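Local coordinates for catechol 2,3-dioxygenase (Pseudomonas sp., PDB 3HPV), which probably catalyses the iron(II)-dependent extradiol cleavage of catechol by dioxygen to (2Z,4E)-2-hydroxy-6-oxohexa-2,4-dienoate, working as a homotetramer, at residues Leu214-Phe219 / Arg265-Met270; Pro149-His154 / Ser218-Ser223; Val43-Trp48 / Tyr56-Ala61. All coordinates share one frame; numbering follows the deposited sequence.

Interaction 1 (Leu214-Phe219 / Arg265-Met270); sequences LHHCSF and RFETFM. With FE2 (Fe (II) ion), chain E.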
loop_
_atom_site.group_PDB
_atom_site.type_symbol
_atom_site.label_atom_id
_atom_site.label_comp_id
_atom_site.label_asym_id
_atom_site.label_seq_id
_atom_site.Cartn_x
_atom_site.Cartn_y
_atom_site.Cartn_z
ATOM N N LEU A 214 -31.901 -4.439 6.517
ATOM C CA LEU A 214 -30.620 -4.700 5.896
ATOM C C LEU A 214 -29.706 -3.569 6.376
ATOM O O LEU A 214 -30.003 -2.398 6.142
ATOM C CB LEU A 214 -30.753 -4.664 4.370
ATOM C CG LEU A 214 -29.541 -4.626 3.425
ATOM C CD1 LEU A 214 -29.345 -3.223 2.951
ATOM C CD2 LEU A 214 -28.282 -5.187 4.092
ATOM N N HIS A 215 -28.628 -3.903 7.085
ATOM C CA HIS A 215 -27.679 -2.871 7.515
ATOM C C HIS A 215 -26.777 -2.515 6.322
ATOM O O HIS A 215 -26.529 -1.340 6.027
ATOM C CB HIS A 215 -26.800 -3.361 8.663
ATOM C CG HIS A 215 -25.829 -2.328 9.147
ATOM N ND1 HIS A 215 -26.196 -1.303 9.992
ATOM C CD2 HIS A 215 -24.523 -2.130 8.862
ATOM C CE1 HIS A 215 -25.158 -0.517 10.207
ATOM N NE2 HIS A 215 -24.130 -0.997 9.533
ATOM N N HIS A 216 -26.260 -3.537 5.652
ATOM C CA HIS A 216 -25.427 -3.318 4.479
ATOM C C HIS A 216 -24.999 -4.572 3.779
ATOM O O HIS A 216 -24.984 -5.654 4.352
ATOM C CB HIS A 216 -24.151 -2.538 4.828
ATOM C CG HIS A 216 -23.096 -3.336 5.546
ATOM N ND1 HIS A 216 -23.095 -3.519 6.913
ATOM C CD2 HIS A 216 -21.963 -3.934 5.089
ATOM C CE1 HIS A 216 -22.006 -4.185 7.271
ATOM N NE2 HIS A 216 -21.301 -4.447 6.183
ATOM N N CYS A 217 -24.659 -4.399 2.511
ATOM C CA CYS A 217 -24.087 -5.456 1.712
ATOM C C CYS A 217 -22.610 -5.024 1.629
ATOM O O CYS A 217 -22.278 -3.815 1.707
ATOM C CB CYS A 217 -24.739 -5.522 0.331
ATOM S SG CYS A 217 -26.411 -6.303 0.376
ATOM N N SER A 218 -21.723 -5.995 1.472
ATOM C CA SER A 218 -20.308 -5.689 1.447
ATOM C C SER A 218 -19.547 -6.279 0.283
ATOM O O SER A 218 -19.797 -7.415 -0.130
ATOM C CB SER A 218 -19.666 -6.161 2.768
ATOM O OG SER A 218 -18.254 -6.045 2.728
ATOM N N PHE A 219 -18.597 -5.495 -0.222
ATOM C CA PHE A 219 -17.750 -5.911 -1.331
ATOM C C PHE A 219 -16.268 -5.745 -0.968
ATOM O O PHE A 219 -15.844 -4.711 -0.427
ATOM C CB PHE A 219 -18.067 -5.100 -2.585
ATOM C CG PHE A 219 -19.530 -5.021 -2.909
ATOM C CD1 PHE A 219 -20.339 -4.062 -2.303
ATOM C CD2 PHE A 219 -20.102 -5.910 -3.816
ATOM C CE1 PHE A 219 -21.712 -3.988 -2.593
ATOM C CE2 PHE A 219 -21.482 -5.853 -4.118
ATOM C CZ PHE A 219 -22.285 -4.888 -3.499
ATOM N N ARG A 265 -27.254 1.098 2.282
ATOM C CA ARG A 265 -25.853 1.188 2.665
ATOM C C ARG A 265 -25.071 0.030 2.086
ATOM O O ARG A 265 -25.580 -1.102 2.009
ATOM C CB ARG A 265 -25.684 1.129 4.184
ATOM C CG ARG A 265 -24.260 0.814 4.564
ATOM C CD ARG A 265 -24.026 0.742 6.043
ATOM N NE ARG A 265 -24.419 1.966 6.733
ATOM C CZ ARG A 265 -25.578 2.111 7.366
ATOM N NH1 ARG A 265 -26.451 1.101 7.392
ATOM N NH2 ARG A 265 -25.861 3.255 7.976
ATOM N N PHE A 266 -23.845 0.310 1.669
ATOM C CA PHE A 266 -22.953 -0.740 1.173
ATOM C C PHE A 266 -21.566 -0.557 1.772
ATOM O O PHE A 266 -21.266 0.483 2.348
ATOM C CB PHE A 266 -22.914 -0.789 -0.369
ATOM C CG PHE A 266 -22.336 0.427 -1.026
ATOM C CD1 PHE A 266 -20.986 0.458 -1.405
ATOM C CD2 PHE A 266 -23.137 1.536 -1.285
ATOM C CE1 PHE A 266 -20.438 1.593 -2.037
ATOM C CE2 PHE A 266 -22.608 2.675 -1.915
ATOM C CZ PHE A 266 -21.254 2.707 -2.294
ATOM N N GLU A 267 -20.730 -1.584 1.678
ATOM C CA GLU A 267 -19.383 -1.512 2.240
ATOM C C GLU A 267 -18.308 -1.948 1.277
ATOM O O GLU A 267 -18.453 -2.952 0.588
ATOM C CB GLU A 267 -19.283 -2.364 3.512
ATOM C CG GLU A 267 -17.906 -2.942 3.774
ATOM C CD GLU A 267 -17.815 -3.728 5.089
ATOM O OE1 GLU A 267 -18.476 -4.789 5.205
ATOM O OE2 GLU A 267 -17.086 -3.288 6.010
ATOM N N THR A 268 -17.240 -1.157 1.211
ATOM C CA THR A 268 -16.087 -1.482 0.393
ATOM C C THR A 268 -14.984 -1.646 1.452
ATOM O O THR A 268 -14.727 -0.727 2.207
ATOM C CB THR A 268 -15.737 -0.337 -0.602
ATOM O OG1 THR A 268 -15.377 0.848 0.120
ATOM C CG2 THR A 268 -16.933 -0.020 -1.501
ATOM N N PHE A 269 -14.367 -2.822 1.537
ATOM C CA PHE A 269 -13.314 -3.052 2.527
ATOM C C PHE A 269 -12.272 -4.071 2.062
ATOM O O PHE A 269 -12.418 -4.685 0.998
ATOM C CB PHE A 269 -13.908 -3.594 3.818
ATOM C CG PHE A 269 -14.145 -5.089 3.787
ATOM C CD1 PHE A 269 -15.114 -5.637 2.962
ATOM C CD2 PHE A 269 -13.367 -5.947 4.568
ATOM C CE1 PHE A 269 -15.316 -7.032 2.912
ATOM C CE2 PHE A 269 -13.550 -7.336 4.533
ATOM C CZ PHE A 269 -14.533 -7.888 3.701
ATOM N N MET A 270 -11.223 -4.243 2.875
ATOM C CA MET A 270 -10.199 -5.250 2.612
ATOM C C MET A 270 -9.577 -5.625 3.946
ATOM O O MET A 270 -9.753 -4.927 4.934
ATOM C CB MET A 270 -9.140 -4.753 1.620
ATOM C CG MET A 270 -8.177 -3.723 2.160
ATOM S SD MET A 270 -6.785 -4.468 3.048
ATOM C CE MET A 270 -6.428 -5.994 1.949
HETATM FE FE FE2 E . -19.324 -5.715 6.788
HETATM O O HOH W 1 -29.124 -0.029 4.021
#
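His216 and Glu267 meet at the iron(II) ion, on neighbouring parallel strands. NE2 of His216 lies 2.4 Å from the metal and OE1 of Glu267 lies 2.0 Å from it, with ring and carboxylate planes almost perpendicular. Because both atoms are ligands, their closeness is shared coordination, and His154 supplies the third protein ligand. The same Glu267 OE1 accepts a hydrogen bond from Ser218 OG at 2.8 Å, the hydroxyl coming from above the carboxylate plane, while OE2 is held by Thr255. A carboxylate suits this place because it can bind metal through one oxygen and be fixed in rotation by donors on both. Two histidines and one glutamate on adjoining strands form the facial triad of extradiol dioxygenases, here in the vicinal oxygen chelate fold.

Backbone bonds zip the strands together. Glu267 N reaches Cys217 O, Phe219 N reaches Glu267 O at 2.7 Å, and Phe269 N reaches Phe219 O; the link from Cys217 N to Arg265 O is weak. On the other edge of strand 214-219, toward strand 151-159, His215 and His216 both face Leu156 in a classic beta bulge.

Arginine suits its place because its flat guanidinium can stack on a ring while its N-H groups donate. Bent at chi3 (-56°), the Arg265 chain lays its guanidinium over one face of the His215 ring, centres 4.2 Å apart and planes at 16°, while NH1 bonds His215 O at 2.8 Å. Its NH2 forms a salt bridge with Asp242.

Apolar contact occupies the other sheet face, where Phe266 meets the edge of the Phe219 ring with its CB alone, 4.1 Å from Phe219 CE1, its own ring leading away.

Interaction 2 (Pro149-His154 / Ser218-Ser223); sequences PIQLDH and SFLLES. With FE2 (Fe (II) ion), chain E.
The His154 ring receives the CB of Ser218 over one face, 3.5 Å from the ring centroid, in a CH-pi contact. This is the compact end of the pairing between the strand leading to His154 and strand 218-220. A side chain as small as serine lets the imidazole lie close against the strand, and the ring's far corner, NE2, binds the iron(II) ion at 2.3 Å. His154 CG sits between its backbone N and carbonyl carbon (chi1 60°), which folds the ring back over Ser218. On the other side of the ring, His154 ND1 donates to Asp153 OD2 at 2.7 Å; OD2 lies near the plane of the ring and accepts through its anti lone pair. The carboxylate thus fixes the ring's rotation and would probably make the imidazole a stronger electron donor to the metal. Asp153 is steadied in turn by Gln151 NE2, which donates to OD1.

Four main-chain bonds run beside these groups, among them Asp153 N to Ser218 O at 2.8 Å and Ile150 N to Leu220 O at 2.7 Å. Leu220 and Gln151 run side by side, Leu220 CB 3.8 Å from Gln151 CG. On the face that carries Leu152 and Phe219, Pro149 of the preceding loop lies beside Phe219, Pro149 CB 3.3 Å from Phe219 CB. Rigid proline and flat phenylalanine fill this interior, with Leu30 of helix 19-30 near both.

The loose side belongs to Glu222, whose OE1 stays 3.8 Å from Ile150 CD1. This margin, where Leu220 and Glu222 are partly exposed, is also partly covered by His274 of a second subunit, packing on Ile150, Gln151 and Leu220. Such an antiparallel strand pair belongs to the vicinal oxygen chelate module, and here it presents His154, backed by Asp153, to the iron.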
loop_
_atom_site.group_PDB
_atom_site.type_symbol
_atom_site.label_atom_id
_atom_site.label_comp_id
_atom_site.label_asym_id
_atom_site.label_seq_id
_atom_site.Cartn_x
_atom_site.Cartn_y
_atom_site.Cartn_z
ATOM N N PRO A 149 -15.039 -3.691 -7.081
ATOM C CA PRO A 149 -14.794 -4.667 -6.027
ATOM C C PRO A 149 -14.550 -6.067 -6.635
ATOM O O PRO A 149 -14.961 -6.363 -7.768
ATOM C CB PRO A 149 -16.079 -4.602 -5.196
ATOM C CG PRO A 149 -17.091 -4.226 -6.159
ATOM C CD PRO A 149 -16.393 -3.137 -6.954
ATOM N N ILE A 150 -13.873 -6.899 -5.859
ATOM C CA ILE A 150 -13.517 -8.267 -6.210
ATOM C C ILE A 150 -14.680 -9.286 -6.013
ATOM O O ILE A 150 -14.826 -10.223 -6.807
ATOM C CB ILE A 150 -12.207 -8.684 -5.372
ATOM C CG1 ILE A 150 -10.949 -8.279 -6.138
ATOM C CG2 ILE A 150 -12.086 -10.172 -5.181
ATOM C CD1 ILE A 150 -11.140 -7.094 -7.069
ATOM N N GLN A 151 -15.510 -9.110 -4.985
ATOM C CA GLN A 151 -16.606 -10.073 -4.736
ATOM C C GLN A 151 -17.609 -9.563 -3.725
ATOM O O GLN A 151 -17.314 -8.651 -2.956
ATOM C CB GLN A 151 -16.064 -11.413 -4.164
ATOM C CG GLN A 151 -15.387 -11.234 -2.779
ATOM C CD GLN A 151 -14.944 -12.530 -2.089
ATOM O OE1 GLN A 151 -14.454 -13.471 -2.727
ATOM N NE2 GLN A 151 -15.079 -12.560 -0.768
ATOM N N LEU A 152 -18.792 -10.173 -3.747
ATOM C CA LEU A 152 -19.840 -9.886 -2.791
ATOM C C LEU A 152 -19.308 -10.684 -1.617
ATOM O O LEU A 152 -19.272 -11.925 -1.661
ATOM C CB LEU A 152 -21.167 -10.498 -3.236
ATOM C CG LEU A 152 -22.259 -10.582 -2.157
ATOM C CD1 LEU A 152 -22.682 -9.198 -1.687
ATOM C CD2 LEU A 152 -23.478 -11.333 -2.739
ATOM N N ASP A 153 -18.895 -9.985 -0.570
ATOM C CA ASP A 153 -18.305 -10.636 0.592
ATOM C C ASP A 153 -19.274 -11.177 1.645
ATOM O O ASP A 153 -19.081 -12.278 2.189
ATOM C CB ASP A 153 -17.333 -9.675 1.264
ATOM C CG ASP A 153 -16.324 -10.392 2.109
ATOM O OD1 ASP A 153 -15.366 -10.957 1.523
ATOM O OD2 ASP A 153 -16.495 -10.408 3.350
ATOM N N HIS A 154 -20.295 -10.382 1.948
ATOM C CA HIS A 154 -21.292 -10.745 2.940
ATOM C C HIS A 154 -22.307 -9.620 3.004
ATOM O O HIS A 154 -22.376 -8.770 2.113
ATOM C CB HIS A 154 -20.637 -10.907 4.324
ATOM C CG HIS A 154 -19.968 -9.663 4.826
ATOM N ND1 HIS A 154 -18.675 -9.323 4.486
ATOM C CD2 HIS A 154 -20.432 -8.644 5.590
ATOM C CE1 HIS A 154 -18.374 -8.150 5.015
ATOM N NE2 HIS A 154 -19.422 -7.716 5.687
ATOM N N SER A 218 -21.723 -5.995 1.472
ATOM C CA SER A 218 -20.308 -5.689 1.447
ATOM C C SER A 218 -19.547 -6.279 0.283
ATOM O O SER A 218 -19.797 -7.415 -0.130
ATOM C CB SER A 218 -19.666 -6.161 2.768
ATOM O OG SER A 218 -18.254 -6.045 2.728
ATOM N N PHE A 219 -18.597 -5.495 -0.222
ATOM C CA PHE A 219 -17.750 -5.911 -1.331
ATOM C C PHE A 219 -16.268 -5.745 -0.968
ATOM O O PHE A 219 -15.844 -4.711 -0.427
ATOM C CB PHE A 219 -18.067 -5.100 -2.585
ATOM C CG PHE A 219 -19.530 -5.021 -2.909
ATOM C CD1 PHE A 219 -20.339 -4.062 -2.303
ATOM C CD2 PHE A 219 -20.102 -5.910 -3.816
ATOM C CE1 PHE A 219 -21.712 -3.988 -2.593
ATOM C CE2 PHE A 219 -21.482 -5.853 -4.118
ATOM C CZ PHE A 219 -22.285 -4.888 -3.499
ATOM N N LEU A 220 -15.505 -6.782 -1.285
ATOM C CA LEU A 220 -14.075 -6.871 -1.021
ATOM C C LEU A 220 -13.195 -6.179 -2.069
ATOM O O LEU A 220 -13.410 -6.344 -3.261
ATOM C CB LEU A 220 -13.670 -8.344 -0.935
ATOM C CG LEU A 220 -12.204 -8.613 -0.587
ATOM C CD1 LEU A 220 -11.987 -8.182 0.863
ATOM C CD2 LEU A 220 -11.867 -10.098 -0.742
ATOM N N LEU A 221 -12.219 -5.399 -1.603
ATOM C CA LEU A 221 -11.269 -4.701 -2.476
ATOM C C LEU A 221 -9.909 -5.376 -2.323
ATOM O O LEU A 221 -9.662 -6.011 -1.305
ATOM C CB LEU A 221 -11.156 -3.216 -2.095
ATOM C CG LEU A 221 -12.330 -2.332 -2.533
ATOM C CD1 LEU A 221 -13.573 -2.723 -1.770
ATOM C CD2 LEU A 221 -11.996 -0.863 -2.289
ATOM N N GLU A 222 -9.040 -5.234 -3.326
ATOM C CA GLU A 222 -7.709 -5.859 -3.318
ATOM C C GLU A 222 -6.818 -5.458 -2.148
ATOM O O GLU A 222 -6.152 -6.307 -1.554
ATOM C CB GLU A 222 -6.924 -5.515 -4.594
ATOM C CG GLU A 222 -7.556 -5.878 -5.932
ATOM C CD GLU A 222 -7.188 -7.274 -6.407
ATOM O OE1 GLU A 222 -7.358 -7.553 -7.616
ATOM O OE2 GLU A 222 -6.735 -8.090 -5.569
ATOM N N SER A 223 -6.794 -4.167 -1.825
ATOM C CA SER A 223 -5.908 -3.679 -0.769
ATOM C C SER A 223 -6.370 -2.393 -0.117
ATOM O O SER A 223 -7.359 -1.799 -0.536
ATOM C CB SER A 223 -4.529 -3.424 -1.356
ATOM O OG SER A 223 -4.631 -2.463 -2.404
HETATM FE FE FE2 E . -19.324 -5.715 6.788
#

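Interaction 3 (Val43-Trp48 / Tyr56-Ala61); sequences VYFKCW and YIIREA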
loop_
_atom_site.group_PDB
_atom_site.type_symbol
_atom_site.label_atom_id
_atom_site.label_comp_id
_atom_site.label_asym_id
_atom_site.label_seq_id
_atom_site.Cartn_x
_atom_site.Cartn_y
_atom_site.Cartn_z
ATOM N N VAL A 43 -32.291 -5.704 -12.990
ATOM C CA VAL A 43 -31.013 -5.564 -13.673
ATOM C C VAL A 43 -29.972 -6.256 -12.787
ATOM O O VAL A 43 -29.884 -5.976 -11.585
ATOM C CB VAL A 43 -30.658 -4.073 -13.925
ATOM C CG1 VAL A 43 -30.833 -3.253 -12.667
ATOM C CG2 VAL A 43 -29.242 -3.976 -14.423
ATOM N N TYR A 44 -29.213 -7.171 -13.399
ATOM C CA TYR A 44 -28.207 -8.010 -12.733
ATOM C C TYR A 44 -26.761 -7.578 -12.913
ATOM O O TYR A 44 -26.368 -7.147 -13.998
ATOM C CB TYR A 44 -28.293 -9.455 -13.258
ATOM C CG TYR A 44 -29.657 -10.125 -13.196
ATOM C CD1 TYR A 44 -30.772 -9.579 -13.841
ATOM C CD2 TYR A 44 -29.814 -11.325 -12.525
ATOM C CE1 TYR A 44 -32.005 -10.222 -13.811
ATOM C CE2 TYR A 44 -31.031 -11.978 -12.496
ATOM C CZ TYR A 44 -32.121 -11.431 -13.138
ATOM O OH TYR A 44 -33.298 -12.132 -13.117
ATOM N N PHE A 45 -25.967 -7.759 -11.855
ATOM C CA PHE A 45 -24.543 -7.416 -11.850
ATOM C C PHE A 45 -23.692 -8.475 -11.162
ATOM O O PHE A 45 -24.195 -9.353 -10.454
ATOM C CB PHE A 45 -24.281 -6.124 -11.081
ATOM C CG PHE A 45 -25.039 -4.944 -11.573
ATOM C CD1 PHE A 45 -26.271 -4.624 -11.025
ATOM C CD2 PHE A 45 -24.477 -4.091 -12.513
ATOM C CE1 PHE A 45 -26.931 -3.458 -11.398
ATOM C CE2 PHE A 45 -25.122 -2.937 -12.886
ATOM C CZ PHE A 45 -26.357 -2.616 -12.323
ATOM N N LYS A 46 -22.385 -8.359 -11.348
ATOM C CA LYS A 46 -21.447 -9.248 -10.700
ATOM C C LYS A 46 -20.141 -8.467 -10.565
ATOM O O LYS A 46 -19.886 -7.528 -11.340
ATOM C CB LYS A 46 -21.245 -10.514 -11.534
ATOM C CG LYS A 46 -20.354 -10.360 -12.768
ATOM C CD LYS A 46 -19.955 -11.731 -13.308
ATOM C CE LYS A 46 -18.649 -11.685 -14.107
ATOM N NZ LYS A 46 -17.390 -11.520 -13.290
ATOM N N CYS A 47 -19.338 -8.805 -9.558
ATOM C CA CYS A 47 -18.044 -8.150 -9.386
ATOM C C CYS A 47 -17.258 -8.623 -10.599
ATOM O O CYS A 47 -17.513 -9.736 -11.073
ATOM C CB CYS A 47 -17.363 -8.644 -8.115
ATOM S SG CYS A 47 -18.292 -8.216 -6.660
ATOM N N TRP A 48 -16.304 -7.826 -11.091
ATOM C CA TRP A 48 -15.554 -8.230 -12.284
ATOM C C TRP A 48 -14.788 -9.513 -12.097
ATOM O O TRP A 48 -14.687 -10.323 -13.014
ATOM C CB TRP A 48 -14.564 -7.144 -12.756
ATOM C CG TRP A 48 -13.390 -6.902 -11.838
ATOM C CD1 TRP A 48 -13.318 -5.995 -10.825
ATOM C CD2 TRP A 48 -12.162 -7.645 -11.797
ATOM N NE1 TRP A 48 -12.131 -6.127 -10.147
ATOM C CE2 TRP A 48 -11.401 -7.134 -10.722
ATOM C CE3 TRP A 48 -11.634 -8.698 -12.560
ATOM C CZ2 TRP A 48 -10.138 -7.640 -10.388
ATOM C CZ3 TRP A 48 -10.383 -9.203 -12.227
ATOM C CH2 TRP A 48 -9.648 -8.675 -11.149
ATOM N N TYR A 56 -25.331 -9.366 -7.489
ATOM C CA TYR A 56 -26.136 -8.238 -7.001
ATOM C C TYR A 56 -27.231 -7.865 -7.999
ATOM O O TYR A 56 -26.936 -7.441 -9.120
ATOM C CB TYR A 56 -25.234 -7.030 -6.758
ATOM C CG TYR A 56 -25.755 -6.000 -5.769
ATOM C CD1 TYR A 56 -25.696 -6.216 -4.395
ATOM C CD2 TYR A 56 -26.231 -4.775 -6.211
ATOM C CE1 TYR A 56 -26.094 -5.219 -3.493
ATOM C CE2 TYR A 56 -26.623 -3.779 -5.327
ATOM C CZ TYR A 56 -26.551 -4.001 -3.982
ATOM O OH TYR A 56 -26.907 -2.985 -3.135
ATOM N N ILE A 57 -28.492 -8.026 -7.585
ATOM C CA ILE A 57 -29.637 -7.710 -8.438
ATOM C C ILE A 57 -30.450 -6.583 -7.825
ATOM O O ILE A 57 -30.778 -6.612 -6.637
ATOM C CB ILE A 57 -30.542 -8.934 -8.650
ATOM C CG1 ILE A 57 -29.733 -10.077 -9.258
ATOM C CG2 ILE A 57 -31.661 -8.608 -9.596
ATOM C CD1 ILE A 57 -29.169 -11.026 -8.235
ATOM N N ILE A 58 -30.774 -5.605 -8.668
ATOM C CA ILE A 58 -31.509 -4.395 -8.305
ATOM C C ILE A 58 -32.949 -4.379 -8.822
ATOM O O ILE A 58 -33.185 -4.587 -10.010
ATOM C CB ILE A 58 -30.759 -3.144 -8.871
ATOM C CG1 ILE A 58 -29.600 -2.772 -7.955
ATOM C CG2 ILE A 58 -31.685 -1.969 -9.009
ATOM C CD1 ILE A 58 -28.426 -3.665 -8.090
ATOM N N ARG A 59 -33.906 -4.102 -7.940
ATOM C CA ARG A 59 -35.318 -4.061 -8.331
ATOM C C ARG A 59 -36.000 -2.769 -7.904
ATOM O O ARG A 59 -35.939 -2.402 -6.730
ATOM C CB ARG A 59 -36.090 -5.224 -7.699
ATOM C CG ARG A 59 -37.570 -5.218 -8.048
ATOM C CD ARG A 59 -38.258 -6.442 -7.493
ATOM N NE ARG A 59 -38.342 -6.394 -6.042
ATOM C CZ ARG A 59 -39.318 -5.797 -5.368
ATOM N NH1 ARG A 59 -40.305 -5.193 -6.018
ATOM N NH2 ARG A 59 -39.313 -5.807 -4.045
ATOM N N GLU A 60 -36.669 -2.095 -8.838
ATOM C CA GLU A 60 -37.357 -0.856 -8.499
ATOM C C GLU A 60 -38.506 -1.086 -7.513
ATOM O O GLU A 60 -39.224 -2.080 -7.585
ATOM C CB GLU A 60 -37.908 -0.166 -9.747
ATOM C CG GLU A 60 -38.009 1.350 -9.557
ATOM C CD GLU A 60 -38.901 2.047 -10.573
ATOM O OE1 GLU A 60 -40.135 1.929 -10.437
ATOM O OE2 GLU A 60 -38.367 2.712 -11.495
ATOM N N ALA A 61 -38.682 -0.160 -6.586
ATOM C CA ALA A 61 -39.753 -0.304 -5.616
ATOM C C ALA A 61 -40.030 0.967 -4.809
ATOM O O ALA A 61 -39.364 1.995 -4.969
ATOM C CB ALA A 61 -39.455 -1.480 -4.684
#
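Tyr44 and Ile57 face each other across an antiparallel beta hairpin, in which strand 43-46 and strand 56-60 form part of a vicinal oxygen chelate module. They are a non-hydrogen-bonded pair, which brings their CA atoms to 4.5 Å. Ile57 covers the tyrosine with both its branches: CG2 stands over the middle of one ring face, 4.2 Å from the centroid in a CH-pi contact, and CG1 touches CD2 of Tyr44 at 3.5 Å. A beta-branched residue favours strand geometry and offers two arms to a broad aromatic surface.

The hydrogen-bonded pairs on either side are Val43 with Ile58 and Phe45 with Tyr56. Ile58 N donates to Val43 O almost straight (178°), while the return bond from Val43 N is weak. Phe45 N reaches Tyr56 O at 2.9 Å.

On the face that carries Val43, Phe45 and Ile58, Val43 and Ile58 lie side by side, and Phe45 leans across to Ile58. Phe45 CG, set anti to its carbonyl carbon (chi1 -57°), brings CE1 within 3.6 Å of the Ile58 CD1 methyl. Leu19 of helix 19-30 packs on Val43 and Ile58, where branched aliphatic side chains fit an apolar surface.

Farther out, the polar ends are fixed. Tyr44 OH bonds Asp38 and Leu102, and Tyr56 OH bonds Tyr26. Beyond strand 43-46 the chain leaves the sheet, and there Lys46 NZ, with Glu50 O as a further acceptor, donates to Cys47 O at 2.8 Å, in the carbonyl plane.

From the N terminus, interaction 3 comes first: 43-48 and 56-61 close a short hairpin loop of seven residues within the first module. Interaction 2 then joins 149-154 to 218-223 over 63 residues, closing a long loop that carries helix 162-172 and several strands. Interaction 1 runs from strand 213-220 to 265-270; the two loops follow one another, and the contacts share Ser218 and Phe219. They make strand 213-220 the middle of three adjacent strands in one sheet, with the iron held on one face by a ligand from each strand. Interaction 3 belongs to the other sheet, yet Tyr56 meets Phe219 and Cys47 packs on Gln151, joining the two modules.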